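Local coordinates for transcriptional regulator, IclR family (Alicyclobacillus acidocaldarius subsp. acidocaldarius, PDB 5TJJ), which probably binds DNA and regulates transcription, pairing a helix-turn-helix domain with a C-terminal domain of the GAF-like type with which IclR-family regulators generally sense effectors, at residues Val106-Leu111 with Val116-Ser121; Phe139-Ala144 with Cys149-Asp154; Pro210-Asn213 with Lys217-Leu220. All coordinates share one frame; numbering follows the deposited sequence.

Contact 1: Val106-Leu111 with Val116-Ser121; sequences VLVKRL and VIYIGS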
loop_
_atom_site.group_PDB
_atom_site.type_symbol
_atom_site.label_atom_id
_atom_site.label_comp_id
_atom_site.label_asym_id
_atom_site.label_seq_id
_atom_site.Cartn_x
_atom_site.Cartn_y
_atom_site.Cartn_z
ATOM N N VAL A 106 -21.789 9.478 -3.555
ATOM C CA VAL A 106 -21.721 8.317 -4.405
ATOM C C VAL A 106 -20.331 8.172 -5.017
ATOM O O VAL A 106 -19.697 9.158 -5.436
ATOM C CB VAL A 106 -22.805 8.422 -5.481
ATOM C CG1 VAL A 106 -22.600 7.386 -6.575
ATOM C CG2 VAL A 106 -24.175 8.225 -4.859
ATOM N N LEU A 107 -19.867 6.928 -5.075
ATOM C CA LEU A 107 -18.565 6.613 -5.652
ATOM C C LEU A 107 -18.767 5.932 -7.024
ATOM O O LEU A 107 -19.310 4.829 -7.093
ATOM C CB LEU A 107 -17.780 5.719 -4.680
ATOM C CG LEU A 107 -16.404 5.261 -5.115
ATOM C CD1 LEU A 107 -15.494 6.456 -5.380
ATOM C CD2 LEU A 107 -15.816 4.350 -4.049
ATOM N N VAL A 108 -18.303 6.590 -8.092
ATOM C CA VAL A 108 -18.510 6.133 -9.478
ATOM C C VAL A 108 -17.207 5.621 -10.104
ATOM O O VAL A 108 -16.166 6.258 -9.996
ATOM C CB VAL A 108 -19.042 7.277 -10.341
ATOM C CG1 VAL A 108 -19.564 6.742 -11.649
ATOM C CG2 VAL A 108 -20.115 8.053 -9.576
ATOM N N LYS A 109 -17.277 4.501 -10.807
ATOM C CA LYS A 109 -16.077 3.903 -11.392
ATOM C C LYS A 109 -16.249 3.706 -12.875
ATOM O O LYS A 109 -17.304 3.294 -13.328
ATOM C CB LYS A 109 -15.841 2.557 -10.756
ATOM C CG LYS A 109 -14.869 1.681 -11.495
ATOM C CD LYS A 109 -14.418 0.569 -10.595
ATOM C CE LYS A 109 -13.525 -0.388 -11.349
ATOM N NZ LYS A 109 -12.866 -1.248 -10.339
ATOM N N ARG A 110 -15.178 3.910 -13.615
ATOM C CA ARG A 110 -15.209 3.690 -15.039
ATOM C C ARG A 110 -15.142 2.200 -15.396
ATOM O O ARG A 110 -14.415 1.438 -14.766
ATOM C CB ARG A 110 -14.046 4.399 -15.693
ATOM C CG ARG A 110 -14.291 4.705 -17.153
ATOM C CD ARG A 110 -13.002 4.998 -17.886
ATOM N NE ARG A 110 -12.543 6.363 -17.663
ATOM C CZ ARG A 110 -12.692 7.381 -18.519
ATOM N NH1 ARG A 110 -12.202 8.575 -18.172
ATOM N NH2 ARG A 110 -13.327 7.237 -19.703
ATOM N N LEU A 111 -15.928 1.798 -16.396
ATOM C CA LEU A 111 -15.802 0.473 -17.012
ATOM C C LEU A 111 -15.325 0.610 -18.442
ATOM O O LEU A 111 -15.209 1.716 -18.977
ATOM C CB LEU A 111 -17.132 -0.279 -16.985
ATOM C CG LEU A 111 -17.703 -0.553 -15.599
ATOM C CD1 LEU A 111 -19.089 -1.144 -15.722
ATOM C CD2 LEU A 111 -16.799 -1.462 -14.797
ATOM N N VAL A 116 -20.101 3.640 -17.015
ATOM C CA VAL A 116 -19.663 3.876 -15.638
ATOM C C VAL A 116 -20.599 3.135 -14.718
ATOM O O VAL A 116 -21.726 2.831 -15.125
ATOM C CB VAL A 116 -19.635 5.373 -15.273
ATOM C CG1 VAL A 116 -18.612 6.107 -16.141
ATOM C CG2 VAL A 116 -20.979 6.031 -15.419
ATOM N N ILE A 117 -20.155 2.889 -13.482
ATOM C CA ILE A 117 -20.961 2.161 -12.501
ATOM C C ILE A 117 -20.850 2.751 -11.078
ATOM O O ILE A 117 -19.764 3.138 -10.631
ATOM C CB ILE A 117 -20.622 0.655 -12.546
ATOM C CG1 ILE A 117 -21.587 -0.170 -11.709
ATOM C CG2 ILE A 117 -19.201 0.382 -12.096
ATOM C CD1 ILE A 117 -21.321 -1.672 -11.776
ATOM N N TYR A 118 -21.989 2.851 -10.388
ATOM C CA TYR A 118 -21.993 3.120 -8.949
ATOM C C TYR A 118 -21.422 1.910 -8.195
ATOM O O TYR A 118 -21.905 0.792 -8.358
ATOM C CB TYR A 118 -23.408 3.389 -8.448
ATOM C CG TYR A 118 -24.033 4.709 -8.839
ATOM C CD1 TYR A 118 -23.300 5.718 -9.473
ATOM C CD2 TYR A 118 -25.376 4.963 -8.543
ATOM C CE1 TYR A 118 -23.881 6.926 -9.810
ATOM C CE2 TYR A 118 -25.975 6.181 -8.866
ATOM C CZ TYR A 118 -25.216 7.171 -9.501
ATOM O OH TYR A 118 -25.771 8.407 -9.856
ATOM N N ILE A 119 -20.377 2.135 -7.404
ATOM C CA ILE A 119 -19.772 1.072 -6.585
ATOM C C ILE A 119 -19.947 1.266 -5.071
ATOM O O ILE A 119 -19.583 0.412 -4.302
ATOM C CB ILE A 119 -18.297 0.836 -6.964
ATOM C CG1 ILE A 119 -17.447 2.074 -6.744
ATOM C CG2 ILE A 119 -18.173 0.427 -8.428
ATOM C CD1 ILE A 119 -15.955 1.762 -6.658
ATOM N N GLY A 120 -20.542 2.365 -4.643
ATOM C CA GLY A 120 -20.809 2.580 -3.223
ATOM C C GLY A 120 -21.566 3.878 -3.041
ATOM O O GLY A 120 -21.506 4.729 -3.907
ATOM N N SER A 121 -22.310 3.994 -1.945
ATOM C CA SER A 121 -22.988 5.226 -1.574
ATOM C C SER A 121 -23.004 5.394 -0.073
ATOM O O SER A 121 -22.748 4.470 0.661
ATOM C CB SER A 121 -24.437 5.247 -2.080
ATOM O OG SER A 121 -25.201 4.297 -1.365
#
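V106 lies against the ring of Y118 across an antiparallel beta hairpin in the six-stranded sheet of the GAF-like IclR C-terminal domain. The two short strand segments run at 141° to each other, a marked twist away from strict antiparallel. K109 and I117 form a hydrogen-bonded pair gripped both ways: K109 N gives to I117 O at 2.8 Å, and I117 N gives back to K109 O at 2.9 Å. Further along, L107 bonds to two different residues, taking I119 N on its O and giving its N to G120 O. The register therefore slips by one, from V108 opposite Y118 to V106 opposite S121, with I119 as the extra residue of a beta bulge.

The apolar contacts divide between the faces. On the face of V106, V108, V116 and Y118, the CG1 methyl of V106 sits over the Y118 ring as a CH-pi contact, 3.6 Å from the centroid and 20° off the normal. V108 points the same way as Y118 and lies alongside it, CG2 against CE1 at 3.9 Å, while its other methyl, CG1, meets V116 CB. F146 and F150 of helix 144-151 cover both V108 and V116.

The opposite face carries L107, K109 and I117, with helix 86-101 packing on L107 through A90, L91 and L94. At the bulge, I119 CG1 falls between its own backbone N and carbonyl carbon (chi1 61°), which turns the branch in over the L107 carbonyl and brings CD1 to 3.7 Å from L107 CD2. Nearer the hairpin end, L111 CG touches the CG2 methyl of I117 at 3.9 Å.

Contact 2: Phe139-Ala144 with Cys149-Asp154; sequences FPVYGA and CFLAYD
V141 turns its CG2 methyl toward F150 and L151 where the chain leaves the sheet-edge strand 138-140, runs through helix 144-151 and comes back past its own start. In this part of the GAF-like C-terminal domain a type I turn, P140 to G143, leads from the strand into the helix, and the meeting is a small, largely buried apolar one between that turn and the C-terminal part of helix 144-151. G143 N bonds to P140 O at 3.1 Å and closes the turn, which presents V141 and Y142 at its corner.

V141 and F150 approach at a slant. With CG2 opposite the backbone N (chi1 68° for CG1), the methyl reaches F150 CB at 3.9 Å, so the touch is on the stem of the phenylalanine; its ring packs instead on V218 and V221 of the sheet. The same methyl lies 4.3 Å from L151 CG, which leaves it resting against two successive helix residues.

Y142 is turned the other way. Its CB meets L151 CD1 at 4.1 Å, but a chi1 of 54° folds the ring back over its own turn, where P140 CB lies 3.7 Å above one face of it, toward the rim. L151 is also covered by Y181 and L185 of helix 178-191, and Y181 OH hydrogen-bonds to Y142 O, so that helix touches both sides of the contact. A second type I turn, L151 to D154, follows on from F150 and is closed by D154 N on L151 O at 3.0 Å; C149 O lies in the plane of the Y153 ring, at its edge.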
loop_
_atom_site.group_PDB
_atom_site.type_symbol
_atom_site.label_atom_id
_atom_site.label_comp_id
_atom_site.label_asym_id
_atom_site.label_seq_id
_atom_site.Cartn_x
_atom_site.Cartn_y
_atom_site.Cartn_z
ATOM N N PHE A 139 -24.236 3.422 -16.230
ATOM C CA PHE A 139 -24.655 4.564 -17.031
ATOM C C PHE A 139 -23.661 4.798 -18.163
ATOM O O PHE A 139 -22.523 4.327 -18.100
ATOM C CB PHE A 139 -24.631 5.832 -16.193
ATOM C CG PHE A 139 -25.396 5.737 -14.925
ATOM C CD1 PHE A 139 -26.736 6.040 -14.893
ATOM C CD2 PHE A 139 -24.759 5.367 -13.749
ATOM C CE1 PHE A 139 -27.452 5.972 -13.709
ATOM C CE2 PHE A 139 -25.457 5.306 -12.560
ATOM C CZ PHE A 139 -26.810 5.605 -12.538
ATOM N N PRO A 140 -24.078 5.561 -19.183
ATOM C CA PRO A 140 -23.101 5.976 -20.172
ATOM C C PRO A 140 -22.122 6.978 -19.570
ATOM O O PRO A 140 -22.501 7.782 -18.698
ATOM C CB PRO A 140 -23.953 6.645 -21.246
ATOM C CG PRO A 140 -25.108 7.183 -20.480
ATOM C CD PRO A 140 -25.416 6.109 -19.476
ATOM N N VAL A 141 -20.878 6.895 -20.038
ATOM C CA VAL A 141 -19.788 7.755 -19.608
ATOM C C VAL A 141 -20.030 9.256 -19.817
ATOM O O VAL A 141 -19.415 10.051 -19.118
ATOM C CB VAL A 141 -18.436 7.353 -20.273
ATOM C CG1 VAL A 141 -18.439 7.632 -21.790
ATOM C CG2 VAL A 141 -17.244 8.029 -19.569
ATOM N N TYR A 142 -20.902 9.643 -20.749
ATOM C CA TYR A 142 -21.278 11.060 -20.933
ATOM C C TYR A 142 -22.386 11.620 -20.019
ATOM O O TYR A 142 -22.647 12.842 -20.027
ATOM C CB TYR A 142 -21.663 11.345 -22.399
ATOM C CG TYR A 142 -22.730 10.452 -23.014
ATOM C CD1 TYR A 142 -24.078 10.674 -22.754
ATOM C CD2 TYR A 142 -22.384 9.408 -23.889
ATOM C CE1 TYR A 142 -25.062 9.863 -23.320
ATOM C CE2 TYR A 142 -23.360 8.593 -24.459
ATOM C CZ TYR A 142 -24.700 8.828 -24.176
ATOM O OH TYR A 142 -25.693 8.043 -24.724
ATOM N N GLY A 143 -23.045 10.750 -19.253
ATOM C CA GLY A 143 -24.261 11.131 -18.538
ATOM C C GLY A 143 -23.995 12.006 -17.325
ATOM O O GLY A 143 -23.301 11.598 -16.385
ATOM N N ALA A 144 -24.515 13.228 -17.362
ATOM C CA ALA A 144 -24.636 14.084 -16.167
ATOM C C ALA A 144 -23.258 14.523 -15.600
ATOM O O ALA A 144 -22.236 14.358 -16.275
ATOM C CB ALA A 144 -25.507 13.385 -15.106
ATOM N N CYS A 149 -16.968 14.422 -15.624
ATOM C CA CYS A 149 -15.714 14.341 -14.893
ATOM C C CYS A 149 -14.775 13.281 -15.417
ATOM O O CYS A 149 -13.582 13.462 -15.295
ATOM C CB CYS A 149 -15.913 14.116 -13.407
ATOM S SG CYS A 149 -16.518 15.560 -12.549
ATOM N N PHE A 150 -15.295 12.180 -15.969
ATOM C CA PHE A 150 -14.441 11.165 -16.620
ATOM C C PHE A 150 -13.979 11.707 -17.974
ATOM O O PHE A 150 -12.772 11.793 -18.231
ATOM C CB PHE A 150 -15.167 9.830 -16.816
ATOM C CG PHE A 150 -15.479 9.073 -15.540
ATOM C CD1 PHE A 150 -14.501 8.377 -14.870
ATOM C CD2 PHE A 150 -16.784 8.994 -15.058
ATOM C CE1 PHE A 150 -14.789 7.644 -13.716
ATOM C CE2 PHE A 150 -17.086 8.257 -13.906
ATOM C CZ PHE A 150 -16.086 7.588 -13.231
ATOM N N LEU A 151 -14.931 12.121 -18.804
ATOM C CA LEU A 151 -14.646 12.527 -20.181
ATOM C C LEU A 151 -13.733 13.730 -20.347
ATOM O O LEU A 151 -12.864 13.726 -21.200
ATOM C CB LEU A 151 -15.923 12.831 -20.936
ATOM C CG LEU A 151 -16.567 11.719 -21.742
ATOM C CD1 LEU A 151 -17.723 12.324 -22.526
ATOM C CD2 LEU A 151 -15.574 11.095 -22.704
ATOM N N ALA A 152 -13.920 14.751 -19.528
ATOM C CA ALA A 152 -13.159 15.969 -19.664
ATOM C C ALA A 152 -11.642 15.735 -19.605
ATOM O O ALA A 152 -10.840 16.556 -20.130
ATOM C CB ALA A 152 -13.587 16.958 -18.592
ATOM N N TYR A 153 -11.246 14.643 -18.955
ATOM C CA TYR A 153 -9.830 14.314 -18.793
ATOM C C TYR A 153 -9.299 13.234 -19.739
ATOM O O TYR A 153 -8.147 12.855 -19.626
ATOM C CB TYR A 153 -9.546 13.982 -17.334
ATOM C CG TYR A 153 -9.803 15.153 -16.424
ATOM C CD1 TYR A 153 -8.869 16.169 -16.288
ATOM C CD2 TYR A 153 -11.013 15.271 -15.722
ATOM C CE1 TYR A 153 -9.119 17.262 -15.467
ATOM C CE2 TYR A 153 -11.286 16.381 -14.914
ATOM C CZ TYR A 153 -10.327 17.360 -14.786
ATOM O OH TYR A 153 -10.542 18.433 -13.970
ATOM N N ASP A 154 -10.105 12.763 -20.695
ATOM C CA ASP A 154 -9.591 12.025 -21.838
ATOM C C ASP A 154 -9.080 12.965 -22.928
ATOM O O ASP A 154 -9.396 14.158 -22.948
ATOM C CB ASP A 154 -10.687 11.140 -22.433
ATOM C CG ASP A 154 -11.110 10.011 -21.511
ATOM O OD1 ASP A 154 -10.306 9.569 -20.672
ATOM O OD2 ASP A 154 -12.261 9.558 -21.620
#

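Contact 3: Pro210-Asn213 with Lys217-Leu220; sequences PVFN and KVDL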
loop_
_atom_site.group_PDB
_atom_site.type_symbol
_atom_site.label_atom_id
_atom_site.label_comp_id
_atom_site.label_asym_id
_atom_site.label_seq_id
_atom_site.Cartn_x
_atom_site.Cartn_y
_atom_site.Cartn_z
ATOM N N PRO A 210 -13.450 14.692 -10.015
ATOM C CA PRO A 210 -12.648 13.542 -10.431
ATOM C C PRO A 210 -11.639 13.092 -9.373
ATOM O O PRO A 210 -11.181 13.924 -8.587
ATOM C CB PRO A 210 -11.912 14.063 -11.657
ATOM C CG PRO A 210 -11.798 15.530 -11.433
ATOM C CD PRO A 210 -13.079 15.912 -10.752
ATOM N N VAL A 211 -11.322 11.786 -9.354
ATOM C CA VAL A 211 -10.182 11.257 -8.567
ATOM C C VAL A 211 -9.123 10.805 -9.559
ATOM O O VAL A 211 -9.423 10.004 -10.442
ATOM C CB VAL A 211 -10.606 10.064 -7.667
ATOM C CG1 VAL A 211 -9.437 9.419 -6.941
ATOM C CG2 VAL A 211 -11.636 10.520 -6.671
ATOM N N PHE A 212 -7.896 11.307 -9.414
ATOM C CA PHE A 212 -6.808 10.925 -10.311
ATOM C C PHE A 212 -5.967 9.818 -9.700
ATOM O O PHE A 212 -5.860 9.722 -8.489
ATOM C CB PHE A 212 -5.922 12.124 -10.615
ATOM C CG PHE A 212 -6.678 13.310 -11.129
ATOM C CD1 PHE A 212 -7.009 13.410 -12.487
ATOM C CD2 PHE A 212 -7.049 14.347 -10.264
ATOM C CE1 PHE A 212 -7.716 14.504 -12.960
ATOM C CE2 PHE A 212 -7.750 15.453 -10.748
ATOM C CZ PHE A 212 -8.095 15.519 -12.093
ATOM N N ASN A 213 -5.354 8.997 -10.540
ATOM C CA ASN A 213 -4.474 7.916 -10.076
ATOM C C ASN A 213 -3.024 8.206 -10.462
ATOM O O ASN A 213 -2.694 9.340 -10.850
ATOM C CB ASN A 213 -4.971 6.562 -10.607
ATOM C CG ASN A 213 -4.786 6.406 -12.087
ATOM O OD1 ASN A 213 -4.056 7.149 -12.741
ATOM N ND2 ASN A 213 -5.467 5.443 -12.631
ATOM N N LYS A 217 -4.811 9.583 -14.665
ATOM C CA LYS A 217 -6.056 9.311 -15.396
ATOM C C LYS A 217 -7.196 9.344 -14.381
ATOM O O LYS A 217 -6.927 9.286 -13.183
ATOM C CB LYS A 217 -5.977 7.951 -16.088
ATOM C CG LYS A 217 -4.831 7.811 -17.092
ATOM C CD LYS A 217 -5.013 8.711 -18.317
ATOM C CE LYS A 217 -4.193 8.218 -19.510
ATOM N NZ LYS A 217 -2.751 7.967 -19.197
ATOM N N VAL A 218 -8.445 9.451 -14.845
ATOM C CA VAL A 218 -9.609 9.431 -13.955
ATOM C C VAL A 218 -10.320 8.087 -14.014
ATOM O O VAL A 218 -11.067 7.818 -14.952
ATOM C CB VAL A 218 -10.608 10.539 -14.283
ATOM C CG1 VAL A 218 -11.802 10.510 -13.315
ATOM C CG2 VAL A 218 -9.927 11.894 -14.223
ATOM N N ASP A 219 -10.076 7.253 -12.999
ATOM C CA ASP A 219 -10.763 5.962 -12.828
ATOM C C ASP A 219 -11.981 6.028 -11.877
ATOM O O ASP A 219 -12.809 5.125 -11.873
ATOM C CB ASP A 219 -9.778 4.906 -12.309
ATOM C CG ASP A 219 -8.979 4.226 -13.427
ATOM O OD1 ASP A 219 -9.391 4.283 -14.627
ATOM O OD2 ASP A 219 -7.929 3.603 -13.086
ATOM N N LEU A 220 -12.084 7.092 -11.093
ATOM C CA LEU A 220 -13.079 7.190 -10.062
ATOM C C LEU A 220 -13.584 8.606 -10.007
ATOM O O LEU A 220 -12.804 9.552 -10.211
ATOM C CB LEU A 220 -12.458 6.823 -8.717
ATOM C CG LEU A 220 -12.173 5.348 -8.429
ATOM C CD1 LEU A 220 -11.518 5.225 -7.042
ATOM C CD2 LEU A 220 -13.451 4.518 -8.530
HETATM O O HOH W 1 -8.661 7.385 -10.326
#
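V218 is the bump here, and P210 and F212 frame the hollow it fills. Its CG2 methyl fits between the two, 3.6 Å from F212 CE1 and 3.9 Å from P210 CB, while CG1 touches the same proline carbon. F212 and V218 are set at a slant, and the CG2 methyl comes to the ring obliquely. Y153 adds to this group: its ring meets that of F212 edge-to-face and also touches P210 and V218.

On the other side of the sheet V211 and L220 meet CB to CB at 3.9 Å, and V211 also packs on V250 and S251 of helix 233-253.

All this lies at the turn end of the beta hairpin made by strands 204-212 and 218-227 of the GAF-like C-terminal domain. The short strand segments splay at 113°, and one direct bond and one water bridge join them here. V211 N reaches L220 O directly at 2.8 Å, but V211 O and D219 N stand too far apart to bond. A water fills the gap, donating to V211 O at 2.7 Å and accepting from D219 N.

At the turn, N213 reaches across to K217. Its N gives a hydrogen bond to K217 O at 3.1 Å. With CG between the backbone N and carbonyl carbon (chi1 70°), the amide bends over the loop, and OD1 accepts both K217 N and, in an Asx turn, Q215 N. K217 N comes to OD1 at 3.2 Å from above the amide plane, 48° out of it.

All three contacts belong to the C-terminal domain, their centres 11 to 12 Å apart, and all three reach the same sheet. Contact 1 supplies two neighbouring strands: on one flank V116 N probably bonds to F139 O of contact 2 at 2.7 Å, on the other R110 N probably bonds to D219 O of contact 3 at 3.2 Å. R110 also links them through its side chain, with NH2 in a salt bridge to D154 OD2 (3.2 Å) and NE in a weak bond to V218 O. The F150 ring of contact 2 reaches both of the others, its CE2 3.5 Å from V116 CG1 and its CD1 3.5 Å from V218 O.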